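PDB 4YAR: 2-hydroxyethylphosphonate dioxygenase from Streptomyces viridochromogenes, which uses a non-heme iron centre and dioxygen to cleave 2-hydroxyethylphosphonate into hydroxymethylphosphonate and formate, a step in the biosynthesis of the antibiotic phosphinothricin tripeptide. Local coordinates for residues T319-M325 against G336-D342; E362-T366 against V378-P382; T100-P104 against G384-T388; P5-A9 against L33-D39; F238-H244 against A282-D286. The protein carries 1 engineered substitution. All coordinates share one frame. Numbering follows the deposited sequence.

How the interactions relate
The five contacts sample two architectures: antiparallel beta sheet and small helical domains. Interactions 1, 2 and 3 cluster in the beta region. Interactions 1 and 2, with centres about 15 Å apart, meet where Val-341 CG2 lies 4.2 Å from Leu-365 CD1; interactions 2 and 3, about 13 Å apart, meet through Leu-380 and Ser-385. Interactions 1 and 3 both reach the seven-stranded sheet. Interactions 4 and 5 belong to the two helical regions of cro/C1 helix-turn-helix type, about 38 Å apart between centres. Interaction 4 closes first along the chain; interaction 3 then joins residues 280 apart, and its long loop contains interactions 5, 1 and 2 in that order, so that it links the two large sheets.

Interaction 1 of 5, residues T319-M325 against G336-D342; sequences TYEAASM and GSFLRVD
Two extended strands run antiparallel here, their axes 4.6 Å apart at closest approach and their directions 163° apart. Glu-321 pairs with Arg-340 and Ala-323 with Phe-338 as hydrogen-bonded pairs: N to O distances are 3.1 Å from Glu-321 N to Arg-340 O, 2.8 Å from Arg-340 N to Glu-321 O, 2.9 Å from Ala-323 N to Phe-338 O and 2.8 Å from Phe-338 N to Ala-323 O. Ala-322/Leu-339 and Ser-324/Ser-337 are non-hydrogen-bonded pairs, and Met-325 N reaches Gly-336 O at 3.0 Å. On the face of Glu-321 and Arg-340, OE2 and NH1 form a 3.5 Å salt bridge. Met-325 (m, t, t) lays CE over the Phe-338 ring, 4.1 Å from its centroid, a CH-pi contact; its SD, oblique and 4.9 Å from that centroid, makes a Met-aromatic contact. On the other face, Ala-322 CB meets Leu-339 CD2 at 3.7 Å. This beta hairpin, with its long connection, is flanked within the seven-stranded sheet by strands 315-317 and 400-407, while Tyr-320 OH bonds Trp-396 N.

Interaction 2 of 5, residues E362-T366 against V378-P382; sequences EGRLT and VELEP
Arg-364 and Glu-379, with Glu-381 beside them, show how charged side chains can dress the outer side of a beta ladder. Arg-364, whose covered area is the greatest in the contact, starts sideways from an extended backbone, runs out through t, t and then turns at chi3 (m). Its NH2 forms a salt bridge with Glu-381 OE1 at 3.6 Å, while its CD packs 3.1 Å from Glu-379 OE1. Arg-364 NE stays 4.1 Å from that same Glu-379 OE1, beyond a salt bridge. Glu-379 (m, t) also brings CG to 3.5 Å from Thr-366 OG1, its partner in a non-hydrogen-bonded antiparallel pair with CA atoms 4.5 Å apart. The segments run 179° apart end to end. One residue on from Arg-364 and one before Glu-381, Leu-365 and Leu-380 make the hydrogen-bonded pair: Leu-365 N to Leu-380 O is 2.8 Å and Leu-380 N to Leu-365 O is 2.7 Å. Both leucines are m, t and turn to the opposite face, where they pack on Trp-396 and Val-360. Gly-363, with phi 96°, puts its O 3.2 Å from Pro-382 CD, at the open end of the beta hairpin formed by strands 365-371 and 374-380. The chemistry is thus two-sided: backbone bonds set the register, leucines are buried beneath, and electrostatic pairing is left to the surface.

Interaction 3 of 5, residues T100-P104 against G384-T388; sequences TLAAP and GSAWT
Only one direct hydrogen bond joins the two segments, and it is made by a side chain: Ala-102 N donates to Ser-385 OG at 2.8 Å, with the serine in the p rotamer and its CB directed toward the loop. A water adds a second polar link, donating to Ala-102 O and to Ala-386 O, each at 3.0 Å. The segments run roughly parallel, 28° apart, with Ala-102 CA 5.1 Å from Ala-386 CA and Ala-103 CA 5.8 Å from Trp-387 CA, yet no backbone-to-backbone hydrogen bond forms between them. Van der Waals packing fills the gap: Ala-102 CB sits 3.4 Å from Ser-385 OG and 3.8 Å from Ala-386 CA. The aromatic contact is a CH-pi interaction, in which Pro-104 CG lies 3.5 Å from the centroid of the six-membered ring of Trp-387, 10° off its normal. Trp-387 is held with chi1 t and chi2 89°, and its NE1 hydrogen-bonds Glu-355. Strand 385-388 lies between strands 73-76 and 355-362, so this is the packing of an irregular loop against a sheet strand. The loop follows strand 93-100 of the six-stranded sheet, and the contact thereby links the two large antiparallel sheets, consistent with the cupin-type architecture of this family.

Interaction 4 of 5, residues P5-A9 against L33-D39; sequences PFKLA and LRRLLGD
The helix-turn-helix fold of the cro/C1 type packs short helices around a small apolar centre, and this contact is where its first helix, 5-15, meets the end of helix 30-36. The latter belongs to the segment assigned by similarity to the DNA-binding motif. Residues 5-9 are helical, with Ala-9 N bonded to Pro-5 O at 2.9 Å. Helix 30-36 stops at Leu-37, whose phi/psi of -85/74° make it the centre of an inverse gamma turn. The backbones come closest where Pro-5 CA lies 4.8 Å from Leu-37 CA. Pro-5, with the largest covered area, faces this turn: its CB is 3.2 Å from Leu-36 O and 3.7 Å from Gly-38 N, and its CG is 3.5 Å from Asp-39 CA. One helical turn along, Leu-8 (t, p) directs CD2 into a group of leucines, 3.5 Å from Leu-33 CD1, 4.0 Å from Leu-36 CB and 3.7 Å from Leu-37 CD2. Leu-33 (t, p) and Leu-36 (m, t) also touch Leu-52 of helix 49-55. Asp-39, which is poorly ordered, forms a salt bridge with Arg-69. No hydrogen bond crosses between the segments; Pro-5 packs against the main chain of the turn and Leu-8 against leucine side chains, so the contact rests mainly on shape and apolar packing rather than on polar pairing.

Interaction 5 of 5, residues F238-H244 against A282-D286; sequences FLARRAH and ALGFD
A single arginine side chain bonds three main-chain carbonyls, two of them at the end of the facing helix. Arg-242 (m, t, t) directs NE to Leu-283 O and NH2 to Gly-284 O, both at 3.1 Å, while its NH1 turns back to Phe-238 O in its own helix at 2.9 Å. A water bridges the same pair, accepting from Arg-242 NH2 at 3.0 Å and donating to Gly-284 O at 2.6 Å. The two carbonyls lie near the guanidinium plane, and Phe-285 CB covers one face of the group, 3.7 Å from Arg-242 NH2. Both helices finish here. The first ends in a Schellman motif with Ala-243 as C-prime residue at positive phi, fastened by His-244 N to Leu-239 O (2.9 Å) and Ala-243 N to Ala-240 O (3.1 Å); Gly-284, at phi 87°, leaves the second. The backbones remain well separated, with Arg-242 CA 7.8 Å from Leu-283 CA and Phe-238 CA 7.9 Å from Phe-285 CA, so side chains fill the space. Leu-239 CD2 meets Leu-283 CD1 at 3.5 Å, and Leu-283 CD1 lies over the His-244 ring, 4.0 Å from its centroid. The Phe-238 (m) and Phe-285 (p) rings pair obliquely, centroids 5.4 Å apart and planes at 52°. Within the second cro/C1-type domain, this joins the ends of helices 231-241 and 270-283, with helix 246-253 packing against Leu-239 and Leu-283.

Interaction 1 of 5, residues T319-M325 against G336-D342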
# COMPACT_ATOMS: atom_id res chain seq x y z
N THR A 319 12.99 -13.07 -17.61
CA THR A 319 12.42 -13.34 -18.93
C THR A 319 11.52 -12.26 -19.47
O THR A 319 11.02 -12.40 -20.58
CB THR A 319 11.60 -14.62 -18.93
OG1 THR A 319 10.62 -14.56 -17.87
CG2 THR A 319 12.57 -15.81 -18.76
N TYR A 320 11.32 -11.20 -18.69
CA TYR A 320 10.43 -10.12 -19.10
C TYR A 320 11.19 -8.93 -19.60
O TYR A 320 12.35 -8.82 -19.35
CB TYR A 320 9.52 -9.73 -17.89
CG TYR A 320 8.92 -10.93 -17.21
CD1 TYR A 320 7.86 -11.61 -17.78
CD2 TYR A 320 9.44 -11.42 -16.01
CE1 TYR A 320 7.33 -12.71 -17.20
CE2 TYR A 320 8.91 -12.56 -15.41
CZ TYR A 320 7.85 -13.19 -16.01
OH TYR A 320 7.23 -14.30 -15.49
N GLU A 321 10.52 -8.03 -20.36
CA GLU A 321 10.98 -6.66 -20.53
C GLU A 321 10.12 -5.74 -19.63
O GLU A 321 8.94 -5.92 -19.56
CB GLU A 321 11.00 -6.23 -22.00
CG GLU A 321 11.99 -5.08 -22.28
CD GLU A 321 11.98 -4.53 -23.71
OE1 GLU A 321 12.65 -3.52 -23.96
OE2 GLU A 321 11.30 -5.09 -24.58
N ALA A 322 10.78 -4.85 -18.90
CA ALA A 322 10.05 -4.01 -17.89
C ALA A 322 10.25 -2.56 -18.18
O ALA A 322 11.30 -2.16 -18.63
CB ALA A 322 10.50 -4.38 -16.48
N ALA A 323 9.23 -1.72 -17.93
CA ALA A 323 9.43 -0.30 -17.95
C ALA A 323 8.68 0.29 -16.73
O ALA A 323 7.65 -0.26 -16.30
CB ALA A 323 8.83 0.26 -19.22
N SER A 324 9.20 1.39 -16.22
CA SER A 324 8.66 2.01 -15.03
C SER A 324 7.50 2.91 -15.23
O SER A 324 7.47 3.71 -16.14
CB SER A 324 9.75 2.85 -14.34
OG SER A 324 10.94 2.07 -14.09
N MET A 325 6.52 2.78 -14.33
CA MET A 325 5.49 3.80 -14.19
C MET A 325 5.98 4.77 -13.14
O MET A 325 7.10 4.60 -12.59
CB MET A 325 4.14 3.24 -13.73
CG MET A 325 3.60 2.21 -14.61
SD MET A 325 1.93 1.84 -14.02
CE MET A 325 1.64 0.43 -15.17
N GLY A 336 4.48 0.63 -9.63
CA GLY A 336 3.84 0.31 -10.95
C GLY A 336 4.83 0.05 -12.01
O GLY A 336 5.76 0.84 -12.16
N SER A 337 4.62 -1.02 -12.80
CA SER A 337 5.53 -1.37 -13.93
C SER A 337 4.71 -1.86 -15.14
O SER A 337 3.64 -2.43 -14.96
CB SER A 337 6.50 -2.51 -13.49
OG SER A 337 7.24 -2.14 -12.33
N PHE A 338 5.20 -1.58 -16.33
CA PHE A 338 4.71 -2.23 -17.57
C PHE A 338 5.60 -3.45 -17.80
O PHE A 338 6.83 -3.32 -17.72
CB PHE A 338 4.81 -1.33 -18.78
CG PHE A 338 4.16 0.02 -18.67
CD1 PHE A 338 2.81 0.21 -19.01
CD2 PHE A 338 4.90 1.13 -18.33
CE1 PHE A 338 2.24 1.48 -18.93
CE2 PHE A 338 4.34 2.44 -18.36
CZ PHE A 338 2.98 2.57 -18.60
N LEU A 339 5.00 -4.59 -18.04
CA LEU A 339 5.74 -5.85 -18.35
C LEU A 339 5.37 -6.46 -19.72
O LEU A 339 4.24 -6.77 -19.99
CB LEU A 339 5.53 -6.90 -17.32
CG LEU A 339 5.94 -6.67 -15.88
CD1 LEU A 339 5.70 -7.91 -15.09
CD2 LEU A 339 7.45 -6.32 -15.82
N ARG A 340 6.39 -6.63 -20.54
CA ARG A 340 6.27 -7.40 -21.79
C ARG A 340 6.67 -8.88 -21.58
O ARG A 340 7.74 -9.14 -21.06
CB ARG A 340 7.16 -6.71 -22.81
CG ARG A 340 6.76 -6.85 -24.24
CD ARG A 340 7.87 -6.35 -25.12
NE ARG A 340 7.34 -5.65 -26.27
CZ ARG A 340 8.05 -5.31 -27.35
NH1 ARG A 340 9.35 -5.59 -27.43
NH2 ARG A 340 7.45 -4.67 -28.36
N VAL A 341 5.78 -9.82 -21.95
CA VAL A 341 6.00 -11.24 -21.80
C VAL A 341 6.22 -11.79 -23.24
O VAL A 341 5.49 -11.43 -24.14
CB VAL A 341 4.73 -11.91 -21.15
CG1 VAL A 341 4.97 -13.37 -20.89
CG2 VAL A 341 4.35 -11.18 -19.87
N ASP A 342 7.16 -12.69 -23.39
CA ASP A 342 7.45 -13.24 -24.73
C ASP A 342 8.07 -14.64 -24.71
O ASP A 342 9.20 -14.78 -25.12
CB ASP A 342 8.41 -12.27 -25.48
CG ASP A 342 9.86 -12.20 -24.86
OD1 ASP A 342 10.10 -12.58 -23.68
OD2 ASP A 342 10.78 -11.75 -25.58
O HOH W 1 8.59 -13.35 -21.19

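Interaction 2 of 5, residues E362-T366 against V378-P382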
# COMPACT_ATOMS: atom_id res chain seq x y z
N GLU A 362 -2.56 -6.88 -23.51
CA GLU A 362 -2.40 -7.50 -24.83
C GLU A 362 -2.09 -8.95 -24.70
O GLU A 362 -1.23 -9.35 -23.90
CB GLU A 362 -1.28 -6.86 -25.59
CG GLU A 362 -1.36 -7.05 -27.10
CD GLU A 362 -0.07 -6.61 -27.74
OE1 GLU A 362 0.07 -5.38 -27.96
OE2 GLU A 362 0.80 -7.48 -27.97
N GLY A 363 -2.72 -9.77 -25.54
CA GLY A 363 -2.37 -11.18 -25.65
C GLY A 363 -3.23 -12.07 -24.80
O GLY A 363 -4.04 -11.64 -23.92
N ARG A 364 -3.09 -13.37 -25.03
CA ARG A 364 -3.77 -14.36 -24.18
C ARG A 364 -2.60 -14.90 -23.38
O ARG A 364 -1.76 -15.65 -23.94
CB ARG A 364 -4.48 -15.50 -24.95
CG ARG A 364 -5.11 -16.52 -24.01
CD ARG A 364 -5.96 -17.61 -24.65
NE ARG A 364 -7.20 -17.12 -25.24
CZ ARG A 364 -7.49 -17.11 -26.54
NH1 ARG A 364 -6.62 -17.56 -27.45
NH2 ARG A 364 -8.68 -16.66 -26.94
N LEU A 365 -2.50 -14.44 -22.13
CA LEU A 365 -1.41 -14.77 -21.21
C LEU A 365 -1.82 -15.82 -20.18
O LEU A 365 -3.01 -15.93 -19.78
CB LEU A 365 -0.88 -13.51 -20.50
CG LEU A 365 -0.33 -12.34 -21.36
CD1 LEU A 365 0.24 -11.19 -20.50
CD2 LEU A 365 0.72 -12.87 -22.32
N THR A 366 -0.81 -16.58 -19.76
CA THR A 366 -0.99 -17.57 -18.76
C THR A 366 -0.23 -17.20 -17.48
O THR A 366 0.95 -16.93 -17.51
CB THR A 366 -0.63 -18.99 -19.26
OG1 THR A 366 -1.58 -19.38 -20.26
CG2 THR A 366 -0.73 -19.95 -18.12
N VAL A 378 -4.02 -19.97 -14.78
CA VAL A 378 -5.21 -19.39 -15.41
C VAL A 378 -4.80 -18.63 -16.68
O VAL A 378 -3.70 -18.05 -16.79
CB VAL A 378 -6.02 -18.54 -14.40
CG1 VAL A 378 -5.27 -17.30 -13.99
CG2 VAL A 378 -7.39 -18.14 -14.94
N GLU A 379 -5.65 -18.69 -17.71
CA GLU A 379 -5.44 -17.95 -18.97
C GLU A 379 -6.29 -16.69 -18.95
O GLU A 379 -7.48 -16.74 -18.59
CB GLU A 379 -5.84 -18.76 -20.20
CG GLU A 379 -4.99 -19.98 -20.44
CD GLU A 379 -5.32 -20.69 -21.79
OE1 GLU A 379 -5.84 -20.03 -22.73
OE2 GLU A 379 -5.05 -21.91 -21.90
N LEU A 380 -5.62 -15.57 -19.21
CA LEU A 380 -6.25 -14.23 -19.19
C LEU A 380 -6.01 -13.47 -20.49
O LEU A 380 -4.89 -13.37 -21.02
CB LEU A 380 -5.79 -13.45 -17.95
CG LEU A 380 -6.05 -14.02 -16.55
CD1 LEU A 380 -5.22 -13.26 -15.52
CD2 LEU A 380 -7.51 -13.94 -16.15
N GLU A 381 -7.06 -12.88 -21.00
CA GLU A 381 -7.04 -12.02 -22.17
C GLU A 381 -7.04 -10.54 -21.72
O GLU A 381 -7.21 -10.25 -20.51
CB GLU A 381 -8.29 -12.31 -23.03
CG GLU A 381 -8.25 -13.67 -23.68
CD GLU A 381 -9.52 -13.95 -24.48
OE1 GLU A 381 -9.61 -13.49 -25.62
OE2 GLU A 381 -10.43 -14.60 -23.95
N PRO A 382 -6.93 -9.58 -22.68
CA PRO A 382 -6.97 -8.18 -22.27
C PRO A 382 -8.14 -7.80 -21.47
O PRO A 382 -9.28 -8.22 -21.76
CB PRO A 382 -6.89 -7.41 -23.59
CG PRO A 382 -6.17 -8.37 -24.53
CD PRO A 382 -6.66 -9.73 -24.13

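Interaction 3 of 5, residues T100-P104 against G384-T388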
# COMPACT_ATOMS: atom_id res chain seq x y z
N THR A 100 -14.13 -2.87 -12.06
CA THR A 100 -13.26 -3.40 -10.98
C THR A 100 -12.43 -4.58 -11.48
O THR A 100 -12.90 -5.46 -12.16
CB THR A 100 -14.02 -3.76 -9.70
OG1 THR A 100 -15.11 -4.58 -10.02
CG2 THR A 100 -14.54 -2.53 -8.94
N LEU A 101 -11.11 -4.50 -11.22
CA LEU A 101 -10.22 -5.65 -11.42
C LEU A 101 -10.20 -6.62 -10.24
O LEU A 101 -10.78 -6.40 -9.14
CB LEU A 101 -8.81 -5.12 -11.70
CG LEU A 101 -8.71 -4.10 -12.83
CD1 LEU A 101 -7.25 -3.71 -13.10
CD2 LEU A 101 -9.32 -4.61 -14.13
N ALA A 102 -9.51 -7.74 -10.44
CA ALA A 102 -9.43 -8.75 -9.42
C ALA A 102 -8.91 -8.29 -8.07
O ALA A 102 -7.90 -7.59 -7.96
CB ALA A 102 -8.59 -9.90 -9.91
N ALA A 103 -9.58 -8.78 -7.04
CA ALA A 103 -9.17 -8.53 -5.68
C ALA A 103 -9.78 -9.55 -4.73
O ALA A 103 -10.92 -10.01 -5.02
CB ALA A 103 -9.59 -7.14 -5.30
N PRO A 104 -9.09 -9.87 -3.60
CA PRO A 104 -9.77 -10.71 -2.62
C PRO A 104 -11.12 -10.12 -2.17
O PRO A 104 -11.30 -8.90 -2.17
CB PRO A 104 -8.80 -10.77 -1.43
CG PRO A 104 -7.45 -10.40 -1.98
CD PRO A 104 -7.72 -9.49 -3.16
N GLY A 384 -8.66 -9.02 -18.52
CA GLY A 384 -8.45 -9.97 -17.44
C GLY A 384 -7.42 -9.51 -16.44
O GLY A 384 -6.44 -8.79 -16.82
N SER A 385 -7.59 -9.95 -15.19
CA SER A 385 -6.70 -9.47 -14.13
C SER A 385 -6.50 -10.53 -13.07
O SER A 385 -7.30 -11.50 -12.98
CB SER A 385 -7.30 -8.21 -13.49
OG SER A 385 -8.61 -8.46 -13.01
N ALA A 386 -5.48 -10.32 -12.25
CA ALA A 386 -5.21 -11.13 -11.11
C ALA A 386 -4.63 -10.38 -9.92
O ALA A 386 -4.12 -9.25 -10.06
CB ALA A 386 -4.29 -12.24 -11.52
N TRP A 387 -4.66 -11.05 -8.76
CA TRP A 387 -4.05 -10.55 -7.51
C TRP A 387 -3.15 -11.61 -6.98
O TRP A 387 -3.56 -12.75 -7.01
CB TRP A 387 -5.12 -10.24 -6.50
CG TRP A 387 -4.64 -9.97 -5.15
CD1 TRP A 387 -4.28 -8.75 -4.65
CD2 TRP A 387 -4.47 -10.89 -4.07
NE1 TRP A 387 -3.90 -8.86 -3.37
CE2 TRP A 387 -4.00 -10.17 -2.98
CE3 TRP A 387 -4.66 -12.28 -3.93
CZ2 TRP A 387 -3.75 -10.78 -1.73
CZ3 TRP A 387 -4.37 -12.87 -2.71
CH2 TRP A 387 -3.95 -12.10 -1.64
N THR A 388 -1.96 -11.27 -6.51
CA THR A 388 -1.10 -12.27 -5.84
C THR A 388 -0.84 -11.82 -4.41
O THR A 388 -0.57 -10.64 -4.23
CB THR A 388 0.19 -12.50 -6.59
OG1 THR A 388 0.97 -11.33 -6.67
CG2 THR A 388 -0.09 -12.95 -8.09
O HOH W 2 -6.06 -6.93 -10.18

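Interaction 4 of 5, residues P5-A9 against L33-D39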
# COMPACT_ATOMS: atom_id res chain seq x y z
N PRO A 5 -6.64 -18.51 16.57
CA PRO A 5 -5.97 -19.05 17.74
C PRO A 5 -4.81 -18.14 18.19
O PRO A 5 -4.49 -18.09 19.38
CB PRO A 5 -5.48 -20.43 17.31
CG PRO A 5 -5.62 -20.48 15.83
CD PRO A 5 -6.47 -19.35 15.37
N PHE A 6 -4.24 -17.38 17.26
CA PHE A 6 -3.14 -16.43 17.62
C PHE A 6 -3.66 -15.30 18.50
O PHE A 6 -3.03 -14.89 19.49
CB PHE A 6 -2.52 -15.85 16.34
CG PHE A 6 -1.35 -14.94 16.58
CD1 PHE A 6 -0.22 -15.42 17.23
CD2 PHE A 6 -1.36 -13.61 16.12
CE1 PHE A 6 0.87 -14.62 17.44
CE2 PHE A 6 -0.25 -12.80 16.33
CZ PHE A 6 0.85 -13.30 17.02
N LYS A 7 -4.85 -14.83 18.15
CA LYS A 7 -5.45 -13.74 18.85
C LYS A 7 -5.98 -14.25 20.19
O LYS A 7 -5.94 -13.54 21.19
CB LYS A 7 -6.57 -13.11 18.01
CG LYS A 7 -6.07 -12.27 16.84
CD LYS A 7 -7.26 -11.83 16.01
CE LYS A 7 -6.85 -10.91 14.87
NZ LYS A 7 -8.07 -10.53 14.10
N LEU A 8 -6.45 -15.49 20.22
CA LEU A 8 -7.04 -16.03 21.45
C LEU A 8 -5.93 -16.26 22.47
O LEU A 8 -6.03 -15.87 23.66
CB LEU A 8 -7.82 -17.35 21.13
CG LEU A 8 -8.33 -18.15 22.34
CD1 LEU A 8 -9.27 -17.32 23.15
CD2 LEU A 8 -8.99 -19.45 21.89
N ALA A 9 -4.85 -16.88 22.02
CA ALA A 9 -3.70 -17.15 22.86
C ALA A 9 -3.14 -15.84 23.38
O ALA A 9 -2.84 -15.74 24.57
CB ALA A 9 -2.63 -17.96 22.13
N LEU A 33 -11.89 -25.49 23.89
CA LEU A 33 -10.88 -24.41 23.90
C LEU A 33 -9.50 -24.89 23.45
O LEU A 33 -8.82 -24.18 22.69
CB LEU A 33 -10.77 -23.80 25.28
CG LEU A 33 -9.87 -22.55 25.40
CD1 LEU A 33 -10.32 -21.41 24.52
CD2 LEU A 33 -10.00 -22.12 26.83
N ARG A 34 -9.09 -26.09 23.87
CA ARG A 34 -7.82 -26.68 23.40
C ARG A 34 -7.82 -26.84 21.90
O ARG A 34 -6.80 -26.57 21.23
CB ARG A 34 -7.54 -28.03 24.09
CG ARG A 34 -7.27 -27.89 25.59
CD ARG A 34 -6.64 -29.14 26.20
NE ARG A 34 -5.55 -29.63 25.34
CZ ARG A 34 -5.53 -30.78 24.65
NH1 ARG A 34 -6.51 -31.69 24.74
NH2 ARG A 34 -4.48 -31.04 23.88
N ARG A 35 -8.98 -27.18 21.33
CA ARG A 35 -9.11 -27.30 19.88
C ARG A 35 -9.10 -25.96 19.16
O ARG A 35 -8.46 -25.81 18.12
CB ARG A 35 -10.36 -28.11 19.50
CG ARG A 35 -10.17 -28.99 18.29
CD ARG A 35 -11.37 -29.87 17.98
NE ARG A 35 -12.59 -29.08 18.03
CZ ARG A 35 -13.44 -29.04 19.06
NH1 ARG A 35 -13.22 -29.80 20.14
NH2 ARG A 35 -14.52 -28.24 19.01
N LEU A 36 -9.79 -24.97 19.73
CA LEU A 36 -9.74 -23.61 19.23
C LEU A 36 -8.28 -23.09 19.11
O LEU A 36 -7.99 -22.20 18.29
CB LEU A 36 -10.58 -22.70 20.10
CG LEU A 36 -12.10 -22.92 20.03
CD1 LEU A 36 -12.83 -21.96 20.98
CD2 LEU A 36 -12.59 -22.76 18.60
N LEU A 37 -7.39 -23.62 19.95
CA LEU A 37 -5.95 -23.36 19.81
C LEU A 37 -5.44 -24.40 18.78
O LEU A 37 -4.82 -25.40 19.11
CB LEU A 37 -5.26 -23.40 21.19
CG LEU A 37 -5.92 -22.58 22.33
CD1 LEU A 37 -5.50 -23.08 23.71
CD2 LEU A 37 -5.70 -21.07 22.26
N GLY A 38 -5.77 -24.15 17.52
CA GLY A 38 -5.54 -25.07 16.39
C GLY A 38 -6.26 -24.44 15.20
O GLY A 38 -7.50 -24.40 15.18
N ASP A 39 -5.49 -23.96 14.21
CA ASP A 39 -5.95 -22.86 13.31
C ASP A 39 -7.41 -22.99 12.88
O ASP A 39 -8.23 -22.15 13.25
CB ASP A 39 -5.00 -22.63 12.11
CG ASP A 39 -4.91 -21.12 11.70
OD1 ASP A 39 -5.89 -20.57 11.15
OD2 ASP A 39 -3.87 -20.47 11.94

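Interaction 5 of 5, residues F238-H244 against A282-D286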
# COMPACT_ATOMS: atom_id res chain seq x y z
N PHE A 238 11.31 12.70 21.48
CA PHE A 238 11.93 11.48 22.01
C PHE A 238 12.57 11.70 23.39
O PHE A 238 12.52 10.83 24.29
CB PHE A 238 12.97 10.93 21.12
CG PHE A 238 12.49 10.42 19.79
CD1 PHE A 238 11.14 10.29 19.47
CD2 PHE A 238 13.41 9.93 18.92
CE1 PHE A 238 10.76 9.81 18.24
CE2 PHE A 238 13.04 9.43 17.69
CZ PHE A 238 11.69 9.30 17.39
N LEU A 239 13.19 12.85 23.58
CA LEU A 239 13.87 13.08 24.85
C LEU A 239 12.85 13.31 25.98
O LEU A 239 13.00 12.72 27.06
CB LEU A 239 14.88 14.24 24.72
CG LEU A 239 15.99 14.01 23.72
CD1 LEU A 239 16.96 15.24 23.75
CD2 LEU A 239 16.69 12.72 23.92
N ALA A 240 11.85 14.16 25.74
CA ALA A 240 10.71 14.34 26.67
C ALA A 240 10.05 13.06 27.09
O ALA A 240 9.73 12.82 28.28
CB ALA A 240 9.72 15.33 26.11
N ARG A 241 9.92 12.14 26.11
CA ARG A 241 9.39 10.87 26.38
C ARG A 241 10.14 10.15 27.47
O ARG A 241 9.54 9.44 28.27
CB ARG A 241 9.33 10.00 25.12
CG ARG A 241 8.64 8.68 25.31
CD ARG A 241 7.23 8.73 24.85
NE ARG A 241 6.55 7.42 24.79
CZ ARG A 241 5.47 7.11 25.50
NH1 ARG A 241 5.05 7.91 26.46
NH2 ARG A 241 4.87 5.95 25.33
N ARG A 242 11.45 10.28 27.46
CA ARG A 242 12.36 9.64 28.36
C ARG A 242 12.80 10.48 29.53
O ARG A 242 13.75 10.13 30.21
CB ARG A 242 13.60 9.22 27.59
CG ARG A 242 13.28 8.20 26.47
CD ARG A 242 14.29 8.10 25.37
NE ARG A 242 13.91 6.96 24.51
CZ ARG A 242 12.95 6.98 23.60
NH1 ARG A 242 12.29 8.09 23.34
NH2 ARG A 242 12.68 5.87 22.92
N ALA A 243 12.08 11.56 29.79
CA ALA A 243 12.35 12.49 30.90
C ALA A 243 13.79 12.97 30.84
O ALA A 243 14.50 13.07 31.87
CB ALA A 243 12.04 11.84 32.23
N HIS A 244 14.17 13.28 29.62
CA HIS A 244 15.49 13.87 29.31
C HIS A 244 15.36 15.23 28.68
O HIS A 244 14.37 15.54 28.00
CB HIS A 244 16.31 12.95 28.39
CG HIS A 244 17.22 11.99 29.09
ND1 HIS A 244 17.02 10.62 29.07
CD2 HIS A 244 18.39 12.17 29.76
CE1 HIS A 244 17.97 10.01 29.75
NE2 HIS A 244 18.83 10.92 30.15
N ALA A 282 22.39 5.03 23.48
CA ALA A 282 22.43 5.36 24.91
C ALA A 282 21.07 5.49 25.52
O ALA A 282 20.89 5.11 26.67
CB ALA A 282 23.21 6.63 25.13
N LEU A 283 20.13 6.09 24.78
CA LEU A 283 18.75 6.40 25.26
C LEU A 283 17.65 5.44 24.86
O LEU A 283 16.50 5.49 25.38
CB LEU A 283 18.37 7.79 24.78
CG LEU A 283 19.18 8.99 25.33
CD1 LEU A 283 18.14 10.04 25.73
CD2 LEU A 283 20.00 8.71 26.57
N GLY A 284 17.98 4.52 23.95
CA GLY A 284 17.02 3.48 23.59
C GLY A 284 16.06 3.91 22.48
O GLY A 284 14.85 3.66 22.58
N PHE A 285 16.56 4.55 21.43
CA PHE A 285 15.76 4.84 20.26
C PHE A 285 16.50 4.56 18.95
O PHE A 285 17.71 4.38 18.95
CB PHE A 285 15.18 6.30 20.29
CG PHE A 285 16.19 7.38 20.16
CD1 PHE A 285 16.67 7.75 18.92
CD2 PHE A 285 16.58 8.13 21.28
CE1 PHE A 285 17.60 8.77 18.80
CE2 PHE A 285 17.49 9.15 21.15
CZ PHE A 285 18.01 9.46 19.94
N ASP A 286 15.74 4.52 17.87
CA ASP A 286 16.28 4.24 16.53
C ASP A 286 16.57 5.55 15.79
O ASP A 286 15.68 6.32 15.43
CB ASP A 286 15.27 3.40 15.78
CG ASP A 286 15.79 2.92 14.43
OD1 ASP A 286 16.79 3.41 13.85
OD2 ASP A 286 15.18 1.95 13.96
O HOH W 3 13.30 3.43 24.63